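Local coordinates for plasmin and fibronectin-binding protein A (Streptococcus pneumoniae, PDB 4MR0), which acts as a fibronectin-dependent adhesin and invasin of the pneumococcal surface, binding human fibronectin, plasmin, plasminogen and serum albumin, at the manganese (II) ion site. Residues are numbered along the deposited sequence; one frame, centred on the assembly and turned at random.

The manganese (II) ion site. Residues 162-163, 186, 189-190, 199-201. With MN (manganese (II) ion), chain B.
This manganese site looks structural, or possibly adventitious, rather than catalytic: the near-octahedral ion joins residues from three separate loop segments of the parallel beta-helix, waters in part of its shell leave an adventitious origin possible, and nothing in the structure points to catalysis. Whether manganese is the natural metal or was acquired from the crystallisation medium cannot be told from the structure alone. Besides the protein ligands Glu162, His189 and Thr200, waters 1, 2 and 3 are also seen bound to the ion.

Glu162 supplies charge, as a hard carboxylate oxygen suits Mn(II). The chain bends at chi2 (-74°), and the carboxylate binds as a monodentate ligand, OE2 lying 2.2 Å from MN. The other oxygen, OE1, accepts a hydrogen bond from the backbone N of Ile163 at 2.7 Å on its anti lone pair, which, with the OE2–MN bond, helps fix the carboxylate's rotation. Imidazole is a borderline ligand that manganese accepts well, and His189 NE2 sits 2.3 Å from MN. With CG anti to the backbone N (chi1 -172°), the ring is held between hydrophobic neighbours: Ile186 CD1 lies over the centre of one face, and Phe199 CE1 covers the opposite face nearer the rim. Its ND1 donates to Pro190 O at 2.7 Å, with Pro190 O only 5° out of the ring plane; this would hold the proton on ND1 and leave NE2 unprotonated for the metal. Thr200 binds through its main-chain carbonyl O, 2.2 Å from MN, a neutral hard oxygen ligand that does not depend on the side chain.

Second-shell groups steady the waters. Water 3 bridges Glu162 OE1 and the carbonyl of Phe199, while Asp201, whose negative charge may also help balance the cation, places carboxylate OD2 2.8 Å from the oxygen of metal-bound water 1.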
ATOM      1  N   GLU A 162      21.595 -15.318   2.186  1.00 16.71           N
ATOM      2  CA  GLU A 162      20.721 -15.873   1.159  1.00 15.83           C
ATOM      3  C   GLU A 162      19.306 -15.906   1.722  1.00 15.85           C
ATOM      4  O   GLU A 162      19.096 -15.684   2.921  1.00 15.95           O
ATOM      5  CB  GLU A 162      21.158 -17.282   0.737  1.00 17.71           C
ATOM      6  CG  GLU A 162      21.708 -17.378  -0.699  1.00 16.47           C
ATOM      7  CD  GLU A 162      20.629 -17.298  -1.788  1.00 19.44           C
ATOM      8  OE1 GLU A 162      19.430 -17.141  -1.466  1.00 19.10           O
ATOM      9  OE2 GLU A 162      20.984 -17.401  -2.983  1.00 18.64           O
ATOM     10  N   ILE A 163      18.348 -16.183   0.845  1.00 15.59           N
ATOM     11  CA  ILE A 163      16.931 -16.226   1.185  1.00 14.59           C
ATOM     12  C   ILE A 163      16.555 -17.369   2.115  1.00 16.17           C
ATOM     13  O   ILE A 163      17.038 -18.490   1.965  1.00 17.07           O
ATOM     14  CB  ILE A 163      16.077 -16.355  -0.107  1.00 14.38           C
ATOM     15  CG1 ILE A 163      16.419 -15.216  -1.075  1.00 14.17           C
ATOM     16  CG2 ILE A 163      14.590 -16.346   0.234  1.00 13.52           C
ATOM     17  CD1 ILE A 163      15.824 -15.404  -2.466  1.00 15.05           C
ATOM     18  N   ILE A 186      23.478 -10.204  -3.967  1.00 20.76           N
ATOM     19  CA  ILE A 186      23.730 -11.005  -5.158  1.00 20.36           C
ATOM     20  C   ILE A 186      23.286 -10.288  -6.435  1.00 20.88           C
ATOM     21  O   ILE A 186      22.182  -9.747  -6.515  1.00 19.40           O
ATOM     22  CB  ILE A 186      22.993 -12.364  -5.027  1.00 20.21           C
ATOM     23  CG1 ILE A 186      23.433 -13.059  -3.734  1.00 20.45           C
ATOM     24  CG2 ILE A 186      23.292 -13.255  -6.213  1.00 21.00           C
ATOM     25  CD1 ILE A 186      22.633 -14.303  -3.390  1.00 19.95           C
ATOM     26  N   HIS A 189      19.801 -10.702  -8.775  1.00 18.97           N
ATOM     27  CA  HIS A 189      19.120 -11.588  -7.836  1.00 17.67           C
ATOM     28  C   HIS A 189      18.333 -10.772  -6.807  1.00 19.51           C
ATOM     29  O   HIS A 189      18.760  -9.690  -6.395  1.00 18.81           O
ATOM     30  CB  HIS A 189      20.210 -12.432  -7.162  1.00 16.91           C
ATOM     31  CG  HIS A 189      19.711 -13.550  -6.301  1.00 16.36           C
ATOM     32  ND1 HIS A 189      19.065 -13.341  -5.100  1.00 15.74           N
ATOM     33  CD2 HIS A 189      19.858 -14.893  -6.420  1.00 14.86           C
ATOM     34  CE1 HIS A 189      18.843 -14.504  -4.514  1.00 14.96           C
ATOM     35  NE2 HIS A 189      19.313 -15.461  -5.294  1.00 15.52           N
ATOM     36  N   PRO A 190      17.161 -11.275  -6.383  1.00 19.51           N
ATOM     37  CA  PRO A 190      16.392 -10.515  -5.396  1.00 19.14           C
ATOM     38  C   PRO A 190      17.090 -10.450  -4.038  1.00 19.48           C
ATOM     39  O   PRO A 190      17.912 -11.303  -3.708  1.00 19.54           O
ATOM     40  CB  PRO A 190      15.059 -11.262  -5.338  1.00 19.63           C
ATOM     41  CG  PRO A 190      15.426 -12.668  -5.725  1.00 21.53           C
ATOM     42  CD  PRO A 190      16.414 -12.457  -6.850  1.00 19.14           C
ATOM     43  N   PHE A 199      13.587 -20.426  -4.441  1.00 17.18           N
ATOM     44  CA  PHE A 199      14.198 -19.557  -5.434  1.00 18.07           C
ATOM     45  C   PHE A 199      15.700 -19.824  -5.380  1.00 17.75           C
ATOM     46  O   PHE A 199      16.279 -19.927  -4.299  1.00 18.04           O
ATOM     47  CB  PHE A 199      13.920 -18.077  -5.144  1.00 18.49           C
ATOM     48  CG  PHE A 199      14.457 -17.150  -6.206  1.00 18.68           C
ATOM     49  CD1 PHE A 199      15.804 -16.786  -6.217  1.00 17.28           C
ATOM     50  CD2 PHE A 199      13.633 -16.707  -7.239  1.00 18.49           C
ATOM     51  CE1 PHE A 199      16.324 -15.997  -7.241  1.00 17.56           C
ATOM     52  CE2 PHE A 199      14.143 -15.916  -8.272  1.00 20.16           C
ATOM     53  CZ  PHE A 199      15.492 -15.562  -8.275  1.00 19.70           C
ATOM     54  N   THR A 200      16.318 -19.956  -6.547  1.00 17.42           N
ATOM     55  CA  THR A 200      17.754 -20.203  -6.637  1.00 16.72           C
ATOM     56  C   THR A 200      18.390 -19.065  -7.426  1.00 18.05           C
ATOM     57  O   THR A 200      19.019 -18.175  -6.860  1.00 15.96           O
ATOM     58  CB  THR A 200      18.045 -21.545  -7.344  1.00 18.22           C
ATOM     59  OG1 THR A 200      17.304 -21.618  -8.570  1.00 17.11           O
ATOM     60  CG2 THR A 200      17.649 -22.711  -6.455  1.00 17.19           C
ATOM     61  N   ASP A 201      18.216 -19.091  -8.741  1.00 18.71           N
ATOM     62  CA  ASP A 201      18.759 -18.041  -9.596  1.00 19.14           C
ATOM     63  C   ASP A 201      17.757 -17.719 -10.689  1.00 19.23           C
ATOM     64  O   ASP A 201      16.869 -18.522 -10.983  1.00 20.01           O
ATOM     65  CB  ASP A 201      20.083 -18.483 -10.226  1.00 19.48           C
ATOM     66  CG  ASP A 201      21.100 -18.936  -9.189  1.00 22.17           C
ATOM     67  OD1 ASP A 201      21.095 -20.135  -8.831  1.00 22.99           O
ATOM     68  OD2 ASP A 201      21.891 -18.090  -8.716  1.00 23.13           O
TER
HETATM   69 MN    MN B 704      19.952 -17.664  -4.894  1.00 19.46          MN
HETATM   70  O   HOH W   1      22.048 -17.397  -6.002  1.00 14.80           O
HETATM   71  O   HOH W   2      20.340 -19.870  -4.537  1.00 21.67           O
HETATM   72  O   HOH W   3      18.054 -18.131  -3.529  1.00 19.24           O